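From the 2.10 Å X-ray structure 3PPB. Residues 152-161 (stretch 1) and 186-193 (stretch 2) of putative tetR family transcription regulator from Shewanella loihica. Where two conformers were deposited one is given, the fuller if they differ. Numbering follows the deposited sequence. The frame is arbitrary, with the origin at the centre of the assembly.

Stretch 1 (152-161) LMQDNCHGQY
Stretch 2 186-193: ALFWNAMA

Residues 152-161 lie within a longer helix, with phi/psi values close to -64/-42 and regular i to i+4 hydrogen bonds from N156 N to L152 O (2.9 Å) through Y161 N to C157 O (2.9 Å). Stretch 2 enters already helical at A186; phi stays within -59 to -65 from A186 to A191, while psi varies from -55 at F188 to -24 at N190. M192 is at -89/-33, and A193 (-62/148) has left the helix. The two helices run nearly antiparallel, at 163° between their N-to-C directions, with a closest axial approach of 10.3 Å. The register pairs M153 with M192 (CA to CA 7.3 Å), N156 with A191 (8.4 Å) and Q160 with F188 (6.4 Å). Together the stretches bury 355 Å².

L152 is out of reach of stretch 2. M153, a selenomethionine, starts sideways, but its m, t, p rotamer brings the end of the chain nearer, so that M153 CE lies 4.1 Å from M192 CB in a purely apolar contact. Q154 points away, and D155 is out of reach.

N156 (chi1 t, chi2 70°) points toward stretch 2, where the small side chain of A191 receives it: N156 ND2 is 3.8 Å from A191 CB. The same amide nitrogen donates along its own helix, N156 ND2 to Q160 OE1 at 3.0 Å, one turn on.

C157 (chi1 m) points sideways and touches two residues of stretch 2. C157 SG is 3.7 Å from F188 CE1 and 3.9 Å from the selenium, SE, of M192, whose rotamer is m, t, m. The F188 ring (chi1 t, chi2 74°) swings nearer stretch 1 although its CA-to-CB bond is sideways; C157 SG approaches it obliquely, 4.8 Å from the ring centroid and 63° off the normal. H158 points away, and G159 has no side chain to offer.

Q160 (m, t, chi3 -76°) points toward stretch 2 and supplies the direct hydrogen bond between the stretches. Q160 NE2 donates to L187 O at 3.1 Å, with an N-H...O angle of 158°. That carbonyl also accepts a weak helical bond, from A191 N to L187 O at 3.3 Å, and so serves both helices. Q160 OE1 packs 3.6 Å from F188 CA and 3.5 Å from A191 CB. Water 1 adds a second polar link, donating to Q160 OE1 at 2.5 Å and to F188 O at 2.9 Å, so both ends of the glutamine amide are tied to stretch 2 backbone carbonyls, one directly and one through water. Y161 (chi1 t, chi2 78°) starts sideways, but its end leads away from stretch 2, its hydroxyl bonded elsewhere in the structure.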

ATOM      1  N   LEU A 152     -10.272   6.845  -9.143  1.00 27.32           N
ATOM      2  CA  LEU A 152      -8.839   7.118  -9.037  1.00 26.15           C
ATOM      3  C   LEU A 152      -8.613   7.993  -7.804  1.00 28.43           C
ATOM      4  O   LEU A 152      -7.677   7.768  -7.049  1.00 28.72           O
ATOM      5  CB  LEU A 152      -8.314   7.810 -10.323  1.00 26.60           C
ATOM      6  CG  LEU A 152      -6.836   8.251 -10.331  1.00 29.43           C
ATOM      7  CD1 LEU A 152      -5.869   7.101  -9.979  1.00 28.80           C
ATOM      8  CD2 LEU A 152      -6.470   8.868 -11.649  1.00 33.61           C
HETATM    9  N   MSE A 153      -9.494   8.971  -7.584  1.00 23.39           N
HETATM   10  CA  MSE A 153      -9.375   9.848  -6.422  1.00 20.78           C
HETATM   11  C   MSE A 153      -9.570   9.038  -5.126  1.00 26.60           C
HETATM   12  O   MSE A 153      -8.829   9.270  -4.185  1.00 23.96           O
HETATM   13  CB  MSE A 153     -10.369  11.015  -6.533  1.00 20.77           C
HETATM   14  CG  MSE A 153     -10.070  11.931  -7.742  1.00 24.94           C
HETATM   15 SE   MSE A 153     -11.294  13.418  -7.777  0.75 29.79          SE
HETATM   16  CE  MSE A 153     -10.463  14.544  -6.481  1.00 24.41           C
ATOM     17  N   GLN A 154     -10.548   8.080  -5.077  1.00 26.95           N
ATOM     18  CA  GLN A 154     -10.740   7.294  -3.843  0.50 26.39           C
ATOM     19  C   GLN A 154      -9.535   6.389  -3.618  1.00 30.03           C
ATOM     20  O   GLN A 154      -9.079   6.303  -2.479  1.00 30.14           O
ATOM     21  CB  GLN A 154     -12.054   6.482  -3.801  0.50 28.14           C
ATOM     22  CG  GLN A 154     -12.347   5.943  -2.382  0.50 32.40           C
ATOM     23  CD  GLN A 154     -13.729   5.380  -2.112  0.50 47.53           C
ATOM     24  OE1 GLN A 154     -14.699   5.628  -2.841  0.50 46.41           O
ATOM     25  NE2 GLN A 154     -13.856   4.646  -1.007  0.50 25.62           N
ATOM     26  N   ASP A 155      -8.969   5.757  -4.684  1.00 25.37           N
ATOM     27  CA  ASP A 155      -7.766   4.926  -4.519  1.00 23.57           C
ATOM     28  C   ASP A 155      -6.637   5.787  -4.007  1.00 26.76           C
ATOM     29  O   ASP A 155      -5.841   5.337  -3.183  1.00 25.50           O
ATOM     30  CB  ASP A 155      -7.347   4.256  -5.834  1.00 24.72           C
ATOM     31  CG  ASP A 155      -8.148   3.025  -6.206  1.00 29.09           C
ATOM     32  OD1 ASP A 155      -8.950   2.564  -5.368  1.00 25.09           O
ATOM     33  OD2 ASP A 155      -7.982   2.535  -7.344  1.00 33.20           O
ATOM     34  N   ASN A 156      -6.557   7.034  -4.510  1.00 25.05           N
ATOM     35  CA  ASN A 156      -5.511   7.951  -4.104  1.00 24.51           C
ATOM     36  C   ASN A 156      -5.645   8.266  -2.614  1.00 25.50           C
ATOM     37  O   ASN A 156      -4.632   8.231  -1.918  1.00 25.65           O
ATOM     38  CB  ASN A 156      -5.518   9.207  -4.968  1.00 28.47           C
ATOM     39  CG  ASN A 156      -4.459  10.168  -4.547  1.00 33.74           C
ATOM     40  OD1 ASN A 156      -3.251   9.938  -4.727  1.00 23.02           O
ATOM     41  ND2 ASN A 156      -4.910  11.165  -3.824  1.00 21.79           N
ATOM     42  N   CYS A 157      -6.875   8.558  -2.119  1.00 22.73           N
ATOM     43  CA  CYS A 157      -7.119   8.800  -0.682  1.00 23.96           C
ATOM     44  C   CYS A 157      -6.604   7.616   0.121  1.00 27.61           C
ATOM     45  O   CYS A 157      -5.932   7.785   1.131  1.00 26.21           O
ATOM     46  CB  CYS A 157      -8.605   9.026  -0.403  1.00 25.67           C
ATOM     47  SG  CYS A 157      -9.268  10.536  -1.109  1.00 29.77           S
ATOM     48  N   HIS A 158      -6.934   6.409  -0.354  1.00 25.93           N
ATOM     49  CA  HIS A 158      -6.556   5.135   0.254  1.00 25.66           C
ATOM     50  C   HIS A 158      -5.024   4.966   0.279  1.00 29.14           C
ATOM     51  O   HIS A 158      -4.480   4.622   1.340  1.00 28.80           O
ATOM     52  CB  HIS A 158      -7.225   3.994  -0.506  1.00 26.38           C
ATOM     53  CG  HIS A 158      -7.177   2.656   0.156  1.00 30.31           C
ATOM     54  ND1 HIS A 158      -6.769   2.506   1.460  1.00 32.67           N
ATOM     55  CD2 HIS A 158      -7.553   1.448  -0.323  1.00 32.47           C
ATOM     56  CE1 HIS A 158      -6.854   1.214   1.711  1.00 32.33           C
ATOM     57  NE2 HIS A 158      -7.340   0.542   0.673  1.00 32.69           N
ATOM     58  N   GLY A 159      -4.345   5.246  -0.845  1.00 21.94           N
ATOM     59  CA  GLY A 159      -2.890   5.157  -0.915  1.00 21.50           C
ATOM     60  C   GLY A 159      -2.192   6.151   0.006  1.00 26.73           C
ATOM     61  O   GLY A 159      -1.173   5.825   0.631  1.00 26.97           O
ATOM     62  N   GLN A 160      -2.723   7.380   0.090  1.00 22.77           N
ATOM     63  CA  GLN A 160      -2.131   8.413   0.937  1.00 21.73           C
ATOM     64  C   GLN A 160      -2.352   8.087   2.394  1.00 25.20           C
ATOM     65  O   GLN A 160      -1.457   8.323   3.202  1.00 23.65           O
ATOM     66  CB  GLN A 160      -2.662   9.805   0.599  1.00 22.27           C
ATOM     67  CG  GLN A 160      -2.193  10.250  -0.788  1.00 19.39           C
ATOM     68  CD  GLN A 160      -2.491  11.684  -1.018  1.00 27.48           C
ATOM     69  OE1 GLN A 160      -3.644  12.064  -1.275  1.00 22.80           O
ATOM     70  NE2 GLN A 160      -1.467  12.519  -0.916  1.00 23.44           N
ATOM     71  N   TYR A 161      -3.515   7.506   2.734  1.00 24.89           N
ATOM     72  CA  TYR A 161      -3.777   7.060   4.115  1.00 25.40           C
ATOM     73  C   TYR A 161      -2.752   5.978   4.504  1.00 27.58           C
ATOM     74  O   TYR A 161      -2.156   6.026   5.585  1.00 25.81           O
ATOM     75  CB  TYR A 161      -5.220   6.527   4.251  1.00 26.16           C
ATOM     76  CG  TYR A 161      -5.457   5.763   5.534  1.00 28.44           C
ATOM     77  CD1 TYR A 161      -5.656   6.432   6.743  1.00 31.46           C
ATOM     78  CD2 TYR A 161      -5.428   4.371   5.557  1.00 28.00           C
ATOM     79  CE1 TYR A 161      -5.845   5.730   7.940  1.00 31.82           C
ATOM     80  CE2 TYR A 161      -5.586   3.661   6.754  1.00 28.64           C
ATOM     81  CZ  TYR A 161      -5.812   4.347   7.939  1.00 32.85           C
ATOM     82  OH  TYR A 161      -5.982   3.677   9.129  1.00 35.37           O
ATOM     83  N   ALA A 186      -1.905  18.228   4.557  1.00 25.55           N
ATOM     84  CA  ALA A 186      -1.593  19.087   3.408  1.00 25.41           C
ATOM     85  C   ALA A 186      -1.346  18.241   2.152  1.00 28.95           C
ATOM     86  O   ALA A 186      -1.920  18.543   1.102  1.00 29.43           O
ATOM     87  CB  ALA A 186      -0.392  19.974   3.712  1.00 25.72           C
ATOM     88  N   LEU A 187      -0.577  17.128   2.279  1.00 24.08           N
ATOM     89  CA  LEU A 187      -0.305  16.228   1.143  1.00 22.06           C
ATOM     90  C   LEU A 187      -1.607  15.609   0.677  1.00 24.68           C
ATOM     91  O   LEU A 187      -1.837  15.540  -0.515  1.00 22.66           O
ATOM     92  CB  LEU A 187       0.715  15.133   1.495  1.00 21.40           C
ATOM     93  CG  LEU A 187       2.186  15.593   1.609  1.00 25.68           C
ATOM     94  CD1 LEU A 187       2.948  14.713   2.554  1.00 25.70           C
ATOM     95  CD2 LEU A 187       2.894  15.669   0.244  1.00 22.23           C
ATOM     96  N   PHE A 188      -2.480  15.213   1.619  1.00 23.65           N
ATOM     97  CA  PHE A 188      -3.776  14.594   1.319  1.00 23.94           C
ATOM     98  C   PHE A 188      -4.725  15.576   0.581  1.00 30.08           C
ATOM     99  O   PHE A 188      -5.231  15.245  -0.491  1.00 29.47           O
ATOM    100  CB  PHE A 188      -4.413  14.090   2.620  1.00 25.17           C
ATOM    101  CG  PHE A 188      -5.808  13.538   2.464  1.00 27.63           C
ATOM    102  CD1 PHE A 188      -6.022  12.298   1.872  1.00 32.91           C
ATOM    103  CD2 PHE A 188      -6.907  14.235   2.957  1.00 29.95           C
ATOM    104  CE1 PHE A 188      -7.316  11.772   1.765  1.00 34.39           C
ATOM    105  CE2 PHE A 188      -8.199  13.722   2.825  1.00 33.20           C
ATOM    106  CZ  PHE A 188      -8.398  12.497   2.229  1.00 32.64           C
ATOM    107  N   TRP A 189      -4.976  16.763   1.173  1.00 26.86           N
ATOM    108  CA  TRP A 189      -5.866  17.767   0.620  1.00 26.84           C
ATOM    109  C   TRP A 189      -5.360  18.311  -0.720  1.00 32.34           C
ATOM    110  O   TRP A 189      -6.143  18.384  -1.673  1.00 32.81           O
ATOM    111  CB  TRP A 189      -6.063  18.938   1.615  1.00 25.52           C
ATOM    112  CG  TRP A 189      -7.078  19.933   1.118  1.00 26.20           C
ATOM    113  CD1 TRP A 189      -6.826  21.165   0.583  1.00 29.24           C
ATOM    114  CD2 TRP A 189      -8.509  19.757   1.070  1.00 25.76           C
ATOM    115  NE1 TRP A 189      -8.009  21.772   0.214  1.00 28.58           N
ATOM    116  CE2 TRP A 189      -9.057  20.926   0.495  1.00 29.59           C
ATOM    117  CE3 TRP A 189      -9.386  18.717   1.460  1.00 26.54           C
ATOM    118  CZ2 TRP A 189     -10.445  21.094   0.304  1.00 28.90           C
ATOM    119  CZ3 TRP A 189     -10.756  18.894   1.282  1.00 28.15           C
ATOM    120  CH2 TRP A 189     -11.273  20.077   0.725  1.00 29.24           C
ATOM    121  N   ASN A 190      -4.064  18.691  -0.797  1.00 27.34           N
ATOM    122  CA  ASN A 190      -3.491  19.311  -2.000  1.00 25.59           C
ATOM    123  C   ASN A 190      -3.465  18.378  -3.203  1.00 27.29           C
ATOM    124  O   ASN A 190      -3.486  18.866  -4.337  1.00 26.27           O
ATOM    125  CB  ASN A 190      -2.119  19.898  -1.720  1.00 27.67           C
ATOM    126  CG  ASN A 190      -2.222  21.117  -0.848  1.00 38.09           C
ATOM    127  OD1 ASN A 190      -3.303  21.671  -0.643  1.00 33.94           O
ATOM    128  ND2 ASN A 190      -1.114  21.545  -0.281  1.00 25.97           N
ATOM    129  N   ALA A 191      -3.467  17.056  -2.985  1.00 22.31           N
ATOM    130  CA  ALA A 191      -3.552  16.133  -4.128  1.00 22.25           C
ATOM    131  C   ALA A 191      -4.869  16.329  -4.861  1.00 25.82           C
ATOM    132  O   ALA A 191      -4.882  16.331  -6.082  1.00 26.41           O
ATOM    133  CB  ALA A 191      -3.447  14.670  -3.656  1.00 22.26           C
HETATM  134  N   MSE A 192      -5.962  16.535  -4.104  1.00 23.21           N
HETATM  135  CA  MSE A 192      -7.351  16.662  -4.576  0.50 22.41           C
HETATM  136  C   MSE A 192      -7.809  18.060  -4.931  1.00 28.78           C
HETATM  137  O   MSE A 192      -8.735  18.206  -5.719  1.00 31.19           O
HETATM  138  CB  MSE A 192      -8.315  16.211  -3.462  0.50 23.77           C
HETATM  139  CG  MSE A 192      -8.137  14.795  -2.970  0.50 28.51           C
HETATM  140 SE   MSE A 192      -9.702  14.335  -1.928  0.38 34.04          SE
HETATM  141  CE  MSE A 192      -9.362  15.392  -0.308  0.50 30.16           C
ATOM    142  N   ALA A 193      -7.300  19.094  -4.215  1.00 26.89           N
ATOM    143  CA  ALA A 193      -7.801  20.459  -4.364  1.00 26.15           C
ATOM    144  C   ALA A 193      -7.589  21.008  -5.770  1.00 32.56           C
ATOM    145  O   ALA A 193      -6.591  20.662  -6.414  1.00 31.44           O
ATOM    146  CB  ALA A 193      -7.141  21.378  -3.335  1.00 25.72           C
TER
HETATM  147  O   HOH W   1      -6.102  12.597  -1.343  1.00 33.25           O